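Local atomic coordinates of Serine/threonine-protein kinase PknI (PDB entry 5XLM), a protein that phosphorylates serine and threonine residues of proteins and slows mycobacterial growth in the infected host, the chain here being its extracellular sensor domain. Residues A[41-46]-A[61-66]; A[47-52]-A[164-169]; A[107-112]-A[138-143]; A[132-137]-A[148-153]. All coordinates share one frame; numbering follows the deposited sequence.

Interaction 1 of 4, residues A[41-46]-A[61-66]; sequences RIEIQR and DVNTWW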
# COMPACT_ATOMS: atom_id res chain seq x y z
N ARG A 41 9.49 0.54 -1.29
CA ARG A 41 9.12 1.00 -2.62
C ARG A 41 7.92 0.19 -3.09
O ARG A 41 7.98 -1.04 -3.16
CB ARG A 41 10.30 0.84 -3.59
CG ARG A 41 9.91 0.82 -5.05
CD ARG A 41 11.14 0.68 -5.93
NE ARG A 41 10.81 0.31 -7.30
CZ ARG A 41 10.78 -0.94 -7.75
NH1 ARG A 41 11.06 -1.94 -6.93
NH2 ARG A 41 10.46 -1.18 -9.01
N ILE A 42 6.83 0.88 -3.40
CA ILE A 42 5.59 0.25 -3.82
C ILE A 42 5.39 0.54 -5.31
O ILE A 42 5.39 1.70 -5.73
CB ILE A 42 4.39 0.75 -3.00
CG1 ILE A 42 4.59 0.45 -1.52
CG2 ILE A 42 3.09 0.13 -3.52
CD1 ILE A 42 3.42 0.83 -0.64
N GLU A 43 5.23 -0.52 -6.09
CA GLU A 43 4.97 -0.42 -7.52
C GLU A 43 3.53 -0.82 -7.79
O GLU A 43 3.15 -1.98 -7.58
CB GLU A 43 5.94 -1.28 -8.32
CG GLU A 43 5.78 -1.13 -9.83
CD GLU A 43 6.75 -2.01 -10.61
OE1 GLU A 43 6.90 -3.20 -10.27
OE2 GLU A 43 7.37 -1.49 -11.57
N ILE A 44 2.72 0.14 -8.23
CA ILE A 44 1.36 -0.13 -8.67
C ILE A 44 1.41 -0.39 -10.17
O ILE A 44 1.56 0.53 -10.97
CB ILE A 44 0.43 1.04 -8.34
CG1 ILE A 44 0.46 1.33 -6.84
CG2 ILE A 44 -1.00 0.74 -8.78
CD1 ILE A 44 -0.02 0.17 -5.98
N GLN A 45 1.30 -1.67 -10.55
CA GLN A 45 1.54 -2.09 -11.93
C GLN A 45 0.25 -1.95 -12.74
O GLN A 45 -0.46 -2.91 -13.03
CB GLN A 45 2.07 -3.51 -11.96
CG GLN A 45 3.34 -3.68 -11.15
CD GLN A 45 3.79 -5.12 -11.06
OE1 GLN A 45 2.98 -6.04 -11.20
NE2 GLN A 45 5.08 -5.33 -10.83
N ARG A 46 -0.03 -0.70 -13.13
CA ARG A 46 -1.24 -0.38 -13.89
C ARG A 46 -1.22 -0.93 -15.31
O ARG A 46 -2.26 -0.91 -15.97
CB ARG A 46 -1.45 1.14 -13.92
CG ARG A 46 -2.26 1.67 -12.74
CD ARG A 46 -2.34 3.19 -12.74
NE ARG A 46 -3.24 3.69 -11.71
CZ ARG A 46 -2.87 3.98 -10.46
NH1 ARG A 46 -3.77 4.42 -9.59
NH2 ARG A 46 -1.61 3.83 -10.09
N ASP A 61 3.42 1.40 -15.21
CA ASP A 61 3.45 1.14 -13.78
C ASP A 61 4.01 2.35 -13.05
O ASP A 61 4.82 3.11 -13.59
CB ASP A 61 4.29 -0.10 -13.47
CG ASP A 61 3.91 -1.29 -14.34
OD1 ASP A 61 2.76 -1.33 -14.82
OD2 ASP A 61 4.76 -2.18 -14.53
N VAL A 62 3.58 2.54 -11.80
CA VAL A 62 3.93 3.72 -11.03
C VAL A 62 4.59 3.29 -9.72
O VAL A 62 4.00 2.52 -8.95
CB VAL A 62 2.71 4.61 -10.75
CG1 VAL A 62 3.09 5.77 -9.84
CG2 VAL A 62 2.12 5.12 -12.05
N ASN A 63 5.80 3.78 -9.48
CA ASN A 63 6.54 3.49 -8.26
C ASN A 63 6.46 4.67 -7.31
O ASN A 63 6.56 5.83 -7.73
CB ASN A 63 8.01 3.19 -8.57
CG ASN A 63 8.20 1.93 -9.39
OD1 ASN A 63 8.38 0.84 -8.85
ND2 ASN A 63 8.14 2.08 -10.71
N THR A 64 6.27 4.37 -6.02
CA THR A 64 6.29 5.37 -4.96
C THR A 64 7.06 4.80 -3.78
O THR A 64 7.20 3.58 -3.64
CB THR A 64 4.87 5.77 -4.53
OG1 THR A 64 4.13 4.60 -4.17
CG2 THR A 64 4.15 6.51 -5.64
N TRP A 65 7.56 5.69 -2.93
CA TRP A 65 8.38 5.30 -1.79
C TRP A 65 7.71 5.70 -0.49
O TRP A 65 7.13 6.79 -0.38
CB TRP A 65 9.78 5.90 -1.89
CG TRP A 65 10.65 5.14 -2.84
CD1 TRP A 65 11.57 4.18 -2.52
CD2 TRP A 65 10.66 5.25 -4.27
NE1 TRP A 65 12.17 3.70 -3.66
CE2 TRP A 65 11.62 4.34 -4.75
CE3 TRP A 65 9.96 6.04 -5.19
CZ2 TRP A 65 11.90 4.19 -6.11
CZ3 TRP A 65 10.24 5.89 -6.54
CH2 TRP A 65 11.20 4.97 -6.98
N TRP A 66 7.80 4.82 0.50
CA TRP A 66 7.09 4.97 1.76
C TRP A 66 8.00 4.59 2.91
O TRP A 66 8.88 3.73 2.77
CB TRP A 66 5.81 4.12 1.78
CG TRP A 66 4.87 4.41 0.66
CD1 TRP A 66 4.96 3.96 -0.63
CD2 TRP A 66 3.68 5.21 0.72
NE1 TRP A 66 3.91 4.44 -1.38
CE2 TRP A 66 3.11 5.20 -0.57
CE3 TRP A 66 3.04 5.92 1.73
CZ2 TRP A 66 1.93 5.89 -0.87
CZ3 TRP A 66 1.88 6.60 1.44
CH2 TRP A 66 1.33 6.58 0.15

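Interaction 2 of 4, residues A[47-52]-A[164-169]; sequences SKQTYD and AVIRIP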
# COMPACT_ATOMS: atom_id res chain seq x y z
N SER A 47 -0.08 -1.43 -15.78
CA SER A 47 -0.05 -2.10 -17.08
C SER A 47 -0.74 -3.46 -17.04
O SER A 47 -0.91 -4.07 -18.10
CB SER A 47 1.39 -2.28 -17.56
OG SER A 47 2.14 -3.08 -16.66
N LYS A 48 -1.13 -3.93 -15.86
CA LYS A 48 -1.82 -5.21 -15.70
C LYS A 48 -3.20 -5.03 -15.09
O LYS A 48 -3.75 -5.98 -14.51
CB LYS A 48 -0.98 -6.16 -14.85
CG LYS A 48 0.42 -6.42 -15.39
CD LYS A 48 1.35 -6.82 -14.25
CE LYS A 48 2.59 -7.54 -14.76
NZ LYS A 48 3.47 -7.96 -13.64
N GLN A 49 -3.77 -3.84 -15.20
CA GLN A 49 -5.07 -3.55 -14.62
C GLN A 49 -6.17 -4.37 -15.29
O GLN A 49 -6.19 -4.53 -16.51
CB GLN A 49 -5.37 -2.06 -14.74
CG GLN A 49 -6.75 -1.66 -14.29
CD GLN A 49 -6.92 -0.16 -14.22
OE1 GLN A 49 -5.95 0.58 -13.99
NE2 GLN A 49 -8.14 0.32 -14.44
N THR A 50 -7.09 -4.89 -14.47
CA THR A 50 -8.20 -5.70 -14.95
C THR A 50 -9.53 -5.08 -14.54
O THR A 50 -9.63 -4.39 -13.52
CB THR A 50 -8.12 -7.14 -14.42
OG1 THR A 50 -8.25 -7.13 -12.99
CG2 THR A 50 -6.79 -7.78 -14.80
N TYR A 51 -10.56 -5.35 -15.34
CA TYR A 51 -11.93 -4.91 -15.08
C TYR A 51 -12.80 -6.16 -15.03
O TYR A 51 -13.18 -6.71 -16.07
CB TYR A 51 -12.40 -3.94 -16.17
CG TYR A 51 -13.75 -3.30 -15.92
CD1 TYR A 51 -13.85 -2.09 -15.24
CD2 TYR A 51 -14.92 -3.89 -16.38
CE1 TYR A 51 -15.07 -1.49 -15.01
CE2 TYR A 51 -16.16 -3.30 -16.15
CZ TYR A 51 -16.22 -2.10 -15.47
OH TYR A 51 -17.45 -1.51 -15.24
N ASP A 52 -13.11 -6.62 -13.81
CA ASP A 52 -13.77 -7.90 -13.58
C ASP A 52 -12.98 -9.04 -14.23
O ASP A 52 -13.50 -9.82 -15.04
CB ASP A 52 -15.22 -7.88 -14.09
CG ASP A 52 -16.16 -7.18 -13.13
OD1 ASP A 52 -15.93 -7.24 -11.91
OD2 ASP A 52 -17.15 -6.58 -13.61
N ALA A 164 -18.47 -3.11 -10.70
CA ALA A 164 -17.31 -3.88 -11.11
C ALA A 164 -16.20 -3.78 -10.07
O ALA A 164 -16.28 -3.02 -9.10
CB ALA A 164 -16.81 -3.42 -12.47
N VAL A 165 -15.15 -4.57 -10.28
CA VAL A 165 -14.00 -4.62 -9.38
C VAL A 165 -12.74 -4.47 -10.22
O VAL A 165 -12.42 -5.35 -11.03
CB VAL A 165 -13.96 -5.93 -8.57
CG1 VAL A 165 -12.72 -5.96 -7.69
CG2 VAL A 165 -15.22 -6.07 -7.73
N ILE A 166 -12.02 -3.37 -10.02
CA ILE A 166 -10.77 -3.12 -10.72
C ILE A 166 -9.62 -3.63 -9.86
O ILE A 166 -9.49 -3.26 -8.69
CB ILE A 166 -10.60 -1.62 -11.02
CG1 ILE A 166 -11.83 -1.09 -11.77
CG2 ILE A 166 -9.34 -1.39 -11.83
CD1 ILE A 166 -11.74 0.38 -12.11
N ARG A 167 -8.77 -4.47 -10.45
CA ARG A 167 -7.63 -5.06 -9.76
C ARG A 167 -6.35 -4.65 -10.46
O ARG A 167 -6.24 -4.78 -11.69
CB ARG A 167 -7.75 -6.58 -9.71
CG ARG A 167 -8.93 -7.08 -8.87
CD ARG A 167 -9.00 -8.59 -8.86
NE ARG A 167 -10.17 -9.07 -8.12
CZ ARG A 167 -11.37 -9.22 -8.65
NH1 ARG A 167 -11.58 -8.94 -9.93
NH2 ARG A 167 -12.38 -9.66 -7.91
N ILE A 168 -5.38 -4.16 -9.69
CA ILE A 168 -4.10 -3.73 -10.20
C ILE A 168 -3.01 -4.42 -9.39
O ILE A 168 -2.92 -4.20 -8.18
CB ILE A 168 -3.92 -2.20 -10.13
CG1 ILE A 168 -5.14 -1.50 -10.73
CG2 ILE A 168 -2.66 -1.78 -10.86
CD1 ILE A 168 -5.43 -0.14 -10.12
N PRO A 169 -2.18 -5.28 -9.99
CA PRO A 169 -1.12 -5.94 -9.22
C PRO A 169 -0.17 -4.92 -8.60
O PRO A 169 0.03 -3.82 -9.11
CB PRO A 169 -0.41 -6.80 -10.27
CG PRO A 169 -1.46 -7.05 -11.31
CD PRO A 169 -2.26 -5.78 -11.37
O HOH W 1 -14.23 -9.36 -10.16

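Interaction 3 of 4, residues A[107-112]-A[138-143]; sequences GQWKSR and LRPQPQ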
# COMPACT_ATOMS: atom_id res chain seq x y z
N GLY A 107 -3.26 -13.72 6.90
CA GLY A 107 -2.03 -13.91 6.17
C GLY A 107 -1.66 -12.82 5.19
O GLY A 107 -0.88 -13.07 4.27
N GLN A 108 -2.18 -11.61 5.36
CA GLN A 108 -1.86 -10.52 4.45
C GLN A 108 -2.00 -9.19 5.17
O GLN A 108 -2.75 -9.07 6.15
CB GLN A 108 -2.77 -10.52 3.21
CG GLN A 108 -4.21 -10.11 3.51
CD GLN A 108 -5.06 -10.01 2.25
OE1 GLN A 108 -4.59 -10.28 1.15
NE2 GLN A 108 -6.31 -9.61 2.42
N TRP A 109 -1.28 -8.19 4.68
CA TRP A 109 -1.47 -6.80 5.09
C TRP A 109 -2.55 -6.18 4.21
O TRP A 109 -2.51 -6.34 2.99
CB TRP A 109 -0.18 -6.00 4.97
CG TRP A 109 0.93 -6.47 5.85
CD1 TRP A 109 1.92 -7.35 5.53
CD2 TRP A 109 1.17 -6.07 7.20
NE1 TRP A 109 2.76 -7.53 6.60
CE2 TRP A 109 2.32 -6.75 7.64
CE3 TRP A 109 0.53 -5.20 8.09
CZ2 TRP A 109 2.85 -6.59 8.92
CZ3 TRP A 109 1.04 -5.04 9.36
CH2 TRP A 109 2.19 -5.74 9.77
N LYS A 110 -3.50 -5.49 4.83
CA LYS A 110 -4.56 -4.85 4.07
C LYS A 110 -4.88 -3.49 4.67
O LYS A 110 -5.10 -3.39 5.88
CB LYS A 110 -5.82 -5.72 4.03
CG LYS A 110 -6.95 -5.10 3.22
CD LYS A 110 -7.92 -6.15 2.67
CE LYS A 110 -8.78 -6.75 3.77
NZ LYS A 110 -9.87 -7.60 3.21
N SER A 111 -4.90 -2.47 3.83
CA SER A 111 -5.29 -1.15 4.28
C SER A 111 -6.81 -1.08 4.42
O SER A 111 -7.55 -1.86 3.80
CB SER A 111 -4.81 -0.08 3.30
OG SER A 111 -5.44 -0.22 2.03
N ARG A 112 -7.28 -0.15 5.24
CA ARG A 112 -8.71 -0.03 5.39
C ARG A 112 -9.33 0.54 4.12
O ARG A 112 -8.70 1.35 3.43
CB ARG A 112 -9.06 0.86 6.59
CG ARG A 112 -8.79 2.34 6.39
CD ARG A 112 -9.55 3.17 7.41
NE ARG A 112 -9.08 2.93 8.78
CZ ARG A 112 -8.33 3.79 9.47
NH1 ARG A 112 -7.96 3.49 10.71
NH2 ARG A 112 -7.97 4.95 8.93
N LEU A 138 -1.22 -6.58 0.55
CA LEU A 138 0.17 -6.98 0.35
C LEU A 138 0.41 -8.28 1.10
O LEU A 138 0.25 -8.34 2.32
CB LEU A 138 1.14 -5.90 0.83
CG LEU A 138 1.16 -4.61 0.01
CD1 LEU A 138 2.14 -3.62 0.62
CD2 LEU A 138 1.51 -4.90 -1.44
N ARG A 139 0.79 -9.33 0.36
CA ARG A 139 1.02 -10.63 0.95
C ARG A 139 2.51 -10.87 1.10
O ARG A 139 3.25 -10.77 0.10
CB ARG A 139 0.39 -11.73 0.10
CG ARG A 139 -1.13 -11.67 0.07
CD ARG A 139 -1.67 -11.18 -1.26
NE ARG A 139 -3.10 -10.89 -1.19
CZ ARG A 139 -3.86 -10.62 -2.25
NH1 ARG A 139 -3.33 -10.60 -3.46
NH2 ARG A 139 -5.15 -10.36 -2.09
N PRO A 140 3.01 -11.17 2.30
CA PRO A 140 4.45 -11.39 2.47
C PRO A 140 4.90 -12.63 1.73
O PRO A 140 4.33 -13.71 1.90
CB PRO A 140 4.61 -11.55 3.99
CG PRO A 140 3.33 -11.02 4.58
CD PRO A 140 2.27 -11.29 3.57
N GLN A 141 5.93 -12.47 0.92
CA GLN A 141 6.53 -13.57 0.20
C GLN A 141 7.55 -14.21 1.13
O GLN A 141 8.00 -13.58 2.09
CB GLN A 141 7.16 -13.11 -1.11
CG GLN A 141 6.13 -12.59 -2.10
CD GLN A 141 4.89 -13.47 -2.15
OE1 GLN A 141 4.98 -14.68 -2.35
NE2 GLN A 141 3.72 -12.86 -1.97
N PRO A 142 7.96 -15.44 0.86
CA PRO A 142 8.92 -16.12 1.73
C PRO A 142 10.24 -15.36 1.79
O PRO A 142 10.89 -15.31 2.84
CB PRO A 142 9.13 -17.46 1.03
CG PRO A 142 7.82 -17.72 0.35
CD PRO A 142 7.29 -16.38 -0.07
N GLN A 143 10.62 -14.78 0.67
CA GLN A 143 11.87 -14.04 0.53
C GLN A 143 12.07 -12.75 1.34
O GLN A 143 13.19 -12.50 1.79
CB GLN A 143 12.10 -13.71 -0.95
CG GLN A 143 11.76 -14.84 -1.91
CD GLN A 143 11.84 -14.41 -3.36
OE1 GLN A 143 12.10 -13.24 -3.66
NE2 GLN A 143 11.62 -15.34 -4.27

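Interaction 4 of 4, residues A[132-137]-A[148-153]; sequences TTQLLA and GEMVVT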
# COMPACT_ATOMS: atom_id res chain seq x y z
N THR A 132 -16.12 4.89 -5.20
CA THR A 132 -15.50 3.58 -5.14
C THR A 132 -14.90 3.35 -3.76
O THR A 132 -14.75 4.27 -2.96
CB THR A 132 -14.39 3.42 -6.19
OG1 THR A 132 -13.27 4.25 -5.85
CG2 THR A 132 -14.88 3.81 -7.58
N THR A 133 -14.58 2.09 -3.48
CA THR A 133 -13.76 1.71 -2.34
C THR A 133 -12.43 1.18 -2.85
O THR A 133 -12.40 0.28 -3.70
CB THR A 133 -14.45 0.65 -1.47
OG1 THR A 133 -14.58 -0.57 -2.21
CG2 THR A 133 -15.82 1.13 -1.03
N GLN A 134 -11.34 1.75 -2.35
CA GLN A 134 -10.00 1.37 -2.79
C GLN A 134 -9.18 0.93 -1.59
O GLN A 134 -9.19 1.59 -0.54
CB GLN A 134 -9.31 2.54 -3.51
CG GLN A 134 -10.16 3.14 -4.62
CD GLN A 134 -9.38 4.08 -5.51
OE1 GLN A 134 -8.19 4.32 -5.29
NE2 GLN A 134 -10.04 4.62 -6.53
N LEU A 135 -8.47 -0.19 -1.75
CA LEU A 135 -7.62 -0.70 -0.69
C LEU A 135 -6.40 -1.36 -1.32
O LEU A 135 -6.41 -1.74 -2.49
CB LEU A 135 -8.36 -1.68 0.22
CG LEU A 135 -9.09 -2.90 -0.38
CD1 LEU A 135 -8.14 -4.06 -0.67
CD2 LEU A 135 -10.20 -3.34 0.55
N LEU A 136 -5.36 -1.50 -0.51
CA LEU A 136 -4.13 -2.19 -0.91
C LEU A 136 -3.98 -3.45 -0.08
O LEU A 136 -4.08 -3.41 1.15
CB LEU A 136 -2.91 -1.28 -0.73
CG LEU A 136 -1.57 -1.88 -1.16
CD1 LEU A 136 -1.60 -2.24 -2.63
CD2 LEU A 136 -0.43 -0.93 -0.86
N ALA A 137 -3.74 -4.57 -0.75
CA ALA A 137 -3.44 -5.83 -0.09
C ALA A 137 -2.02 -6.23 -0.46
O ALA A 137 -1.65 -6.20 -1.64
CB ALA A 137 -4.42 -6.93 -0.50
N GLY A 148 1.02 -8.18 -3.95
CA GLY A 148 -0.40 -8.07 -3.71
C GLY A 148 -1.13 -7.38 -4.84
O GLY A 148 -0.81 -7.58 -6.01
N GLU A 149 -2.12 -6.56 -4.49
CA GLU A 149 -2.92 -5.90 -5.52
C GLU A 149 -3.68 -4.75 -4.90
O GLU A 149 -3.98 -4.75 -3.70
CB GLU A 149 -3.89 -6.88 -6.18
CG GLU A 149 -4.86 -7.52 -5.21
CD GLU A 149 -5.68 -8.63 -5.84
OE1 GLU A 149 -6.02 -8.53 -7.04
OE2 GLU A 149 -5.99 -9.61 -5.13
N MET A 150 -3.99 -3.76 -5.73
CA MET A 150 -4.90 -2.68 -5.37
C MET A 150 -6.29 -3.03 -5.90
O MET A 150 -6.44 -3.35 -7.08
CB MET A 150 -4.40 -1.36 -5.94
CG MET A 150 -5.16 -0.13 -5.48
SD MET A 150 -4.31 1.38 -5.98
CE MET A 150 -5.67 2.53 -6.14
N VAL A 151 -7.28 -2.97 -5.02
CA VAL A 151 -8.64 -3.39 -5.34
C VAL A 151 -9.54 -2.17 -5.29
O VAL A 151 -9.65 -1.51 -4.25
CB VAL A 151 -9.14 -4.48 -4.38
CG1 VAL A 151 -10.55 -4.91 -4.74
CG2 VAL A 151 -8.20 -5.68 -4.40
N VAL A 152 -10.19 -1.88 -6.41
CA VAL A 152 -11.08 -0.73 -6.55
C VAL A 152 -12.47 -1.26 -6.90
O VAL A 152 -12.69 -1.71 -8.04
CB VAL A 152 -10.58 0.26 -7.60
CG1 VAL A 152 -11.46 1.50 -7.61
CG2 VAL A 152 -9.13 0.62 -7.34
N THR A 153 -13.39 -1.21 -5.95
CA THR A 153 -14.75 -1.67 -6.14
C THR A 153 -15.67 -0.48 -6.38
O THR A 153 -15.71 0.45 -5.57
CB THR A 153 -15.23 -2.48 -4.93
OG1 THR A 153 -14.24 -3.46 -4.59
CG2 THR A 153 -16.54 -3.18 -5.25
O HOH W 2 -12.02 -2.46 -3.12

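Interaction 1 of 4, residues A[41-46]-A[61-66]
Arg41 and Trp65, Ile42 and Thr64, Glu43 and Asn63, and Ile44 and Val62 face one another in a regular antiparallel ladder, the short strand axes approaching to 4.6 Å with their directions 154° apart. Two hydrogen-bonded pairs carry it: Ile42 N meets Thr64 O at 2.7 Å and Ile44 N meets Val62 O at 2.8 Å, each with its reciprocal bond. The tight part lies at the Ile42 end. Ile42 is buried; its CG1 stands beside the backbone N (chi1 -60°), and CD1 beyond it lies over one face of the Trp66 indole, 3.5 Å from Trp66 CD1. Trp66 NE1 in turn donates to Thr64 OG1 at 2.8 Å, a bond that limits rotation of the indole. On the sheet face that carries Arg41 and Trp65, the two side chains run alongside each other, Arg41 CB over the five-membered ring in a CH-pi contact, 3.8 Å from the centroid, while Asn63 OD1 lies 2.9 Å from both Arg41 NE and NH2. Toward Val62, which is exposed, the contact opens to solvent, although the backbone bonds persist. At this end Asp61 OD2 comes within 4.0 Å of Glu43 OE2, a proximity of like charges that may disfavour full ionisation of both. Gln45 NE2 donates to Glu43 OE1, and Asp61 OD1 is hydrogen-bonded to Ser47 OG. In the wider sheet, strand 165-174 borders strand 38-51 on its other edge, strand 77-83 follows strand 62-72, and His89 stacks on Trp65 while Phe100 meets Trp66 edge-to-face.

Interaction 2 of 4, residues A[47-52]-A[164-169]
Ala164 meets Tyr51 and Asp52 where the first and last long strands, 38-51 and 165-174, pair antiparallel; this pairing returns the sheet to its starting strand, as in a closed, barrel-like ring. Ala164, though poorly ordered, has its CB over one face of the Tyr51 ring in a CH-pi contact, 3.8 Å from the centroid. Val165 and Asp52 form a reciprocal clasp: Asp52 N donates to Val165 O at 3.1 Å, and Val165 N to Asp52 OD1 at 3.2 Å, reaching that oxygen from above the carboxylate plane. The positive phi of Asp52 (56°) accompanies this turn of the chain out of the strand. Ile166 belongs to a non-hydrogen-bonded pair with Tyr51; its CG2, anti to the backbone N, presses on Gln49 CG at 3.6 Å. Arg167 pairs with Thr50 through both backbone groups, Thr50 N to Arg167 O being 2.9 Å, and Thr50 OG1 adds a weak bond to the same carbonyl. The extended Arg167 chain carries its guanidinium back toward Val165, whose CG1 lies over the centre of one face, and Tyr53 supplies a cation-pi partner. No direct salt bridge joins Arg167 to Asp52; a water accepts from Arg167 NH1 at 2.7 Å and donates to Asp52 OD1. Ile168 then runs side by side with Gln49, pointing the same way. Pro169 has no backbone N-H to offer the ladder, and the contact ends in apolar touch, with Pro169 CG 3.7 Å from Lys48 CB.

Interaction 3 of 4, residues A[107-112]-A[138-143]
Arg139 NE donates to Gln108 OE1 at 2.8 Å, with an N-H...O angle of 158°. The two side chains lie side by side and point the same way, their amide and guanidinium planes only 13° apart, and the oxygen sits at the guanidinium edge, in its plane. Arg139 NH2 adds a weak second bond to the same oxygen at 3.3 Å, and this nitrogen also forms a salt bridge with Glu149 on the next strand, which would hold the flat group from a second direction. The Gln108 chain, extended beyond CG, carries OE1 alongside Arg139 as far as NE. Between the two backbones there is one bonded register: Trp109 N to Leu138 O and Leu138 N to Trp109 O, both 2.8 Å. Leu138 O also lies in the plane of the indole, at its edge, 3.8 Å from Trp109 CD1. On the sheet face that carries Trp109 and Leu138, their buried side chains approach at the CB atoms, 4.3 Å apart. Farther along, the Pro140 ring crosses the Trp109 side chain at about a right angle, its CG 4.0 Å from Trp109 CD1. Phe104 meets the indole edge-to-face, and Leu146 and Cys77, half of the Cys72-Cys77 disulfide, also touch Trp109. This is an antiparallel hydrogen-bonded pair between neighbouring strands 108-117 and 131-140 of the sensor domain's curled sheet, polar on the Gln108-Arg139 side and apolar on the Trp109-Leu138-Pro140 side.

Interaction 4 of 4, residues A[132-137]-A[148-153]
Thr133 O is held by Thr153 N at 2.9 Å and by a water that donates to it at 2.8 Å; the same water lies 2.8 Å from Thr153 OG1, linking backbone and side chain across the strands. Thr133 and Thr153 form the first of three hydrogen-bonded pairs in the beta hairpin of strands 131-140 and 146-154, whose short segment directions are 170° apart, nearly antiparallel. Leu135 with Val151 and Ala137 with Glu149 supply the others, each bonded in both directions, so that six backbone bonds bind the arms. Side chains alternate between two faces. On one, Leu135 and Val151 run side by side; Leu135 CG occupies the crowded position between backbone N and carbonyl carbon (chi1 54°), and CD1 beyond it lies 3.9 Å from Val151 CB. On the opposite face Gln134 lies alongside Val152, its CG 3.6 Å from Val152 CG1, while the Met150 side chain crosses toward the Gln134 amide and brings CE to 3.2 Å from Gln134 OE1. The buried Leu136 sends CD1 toward the backbone of Glu149, and its N takes part in a bond with Ser111 OG of strand 108-117. Strand 165-174 flanks the hairpin on its other side, through Met150 and Gly148. At the turn end Ala137 O takes up the place that a CB on Gly148 would need, and the glycine makes a CA-H...O contact in which its CA lies 3.1 Å from Ala137 O.

Overall arrangement
From the N terminus, strand 38-51 serves two contacts in turn. Interaction 1 closes a short loop, 14 residues long, by pairing its earlier part with strand 62-72; interaction 2 uses its later part and spans 111 residues to strand 165-174, so the two cross along the chain. Interactions 3 and 4 are both nested inside that long loop, and they cross each other because both draw on strand 131-140, with strand 108-117 on one side and strand 146-154 on the other. Strand 146-154 then lies beside strand 165-174, joining interactions 4 and 2. Ile42 and Leu136 pack together between interactions 1 and 4, a side-chain contact between the non-adjacent strands 38-51 and 131-140.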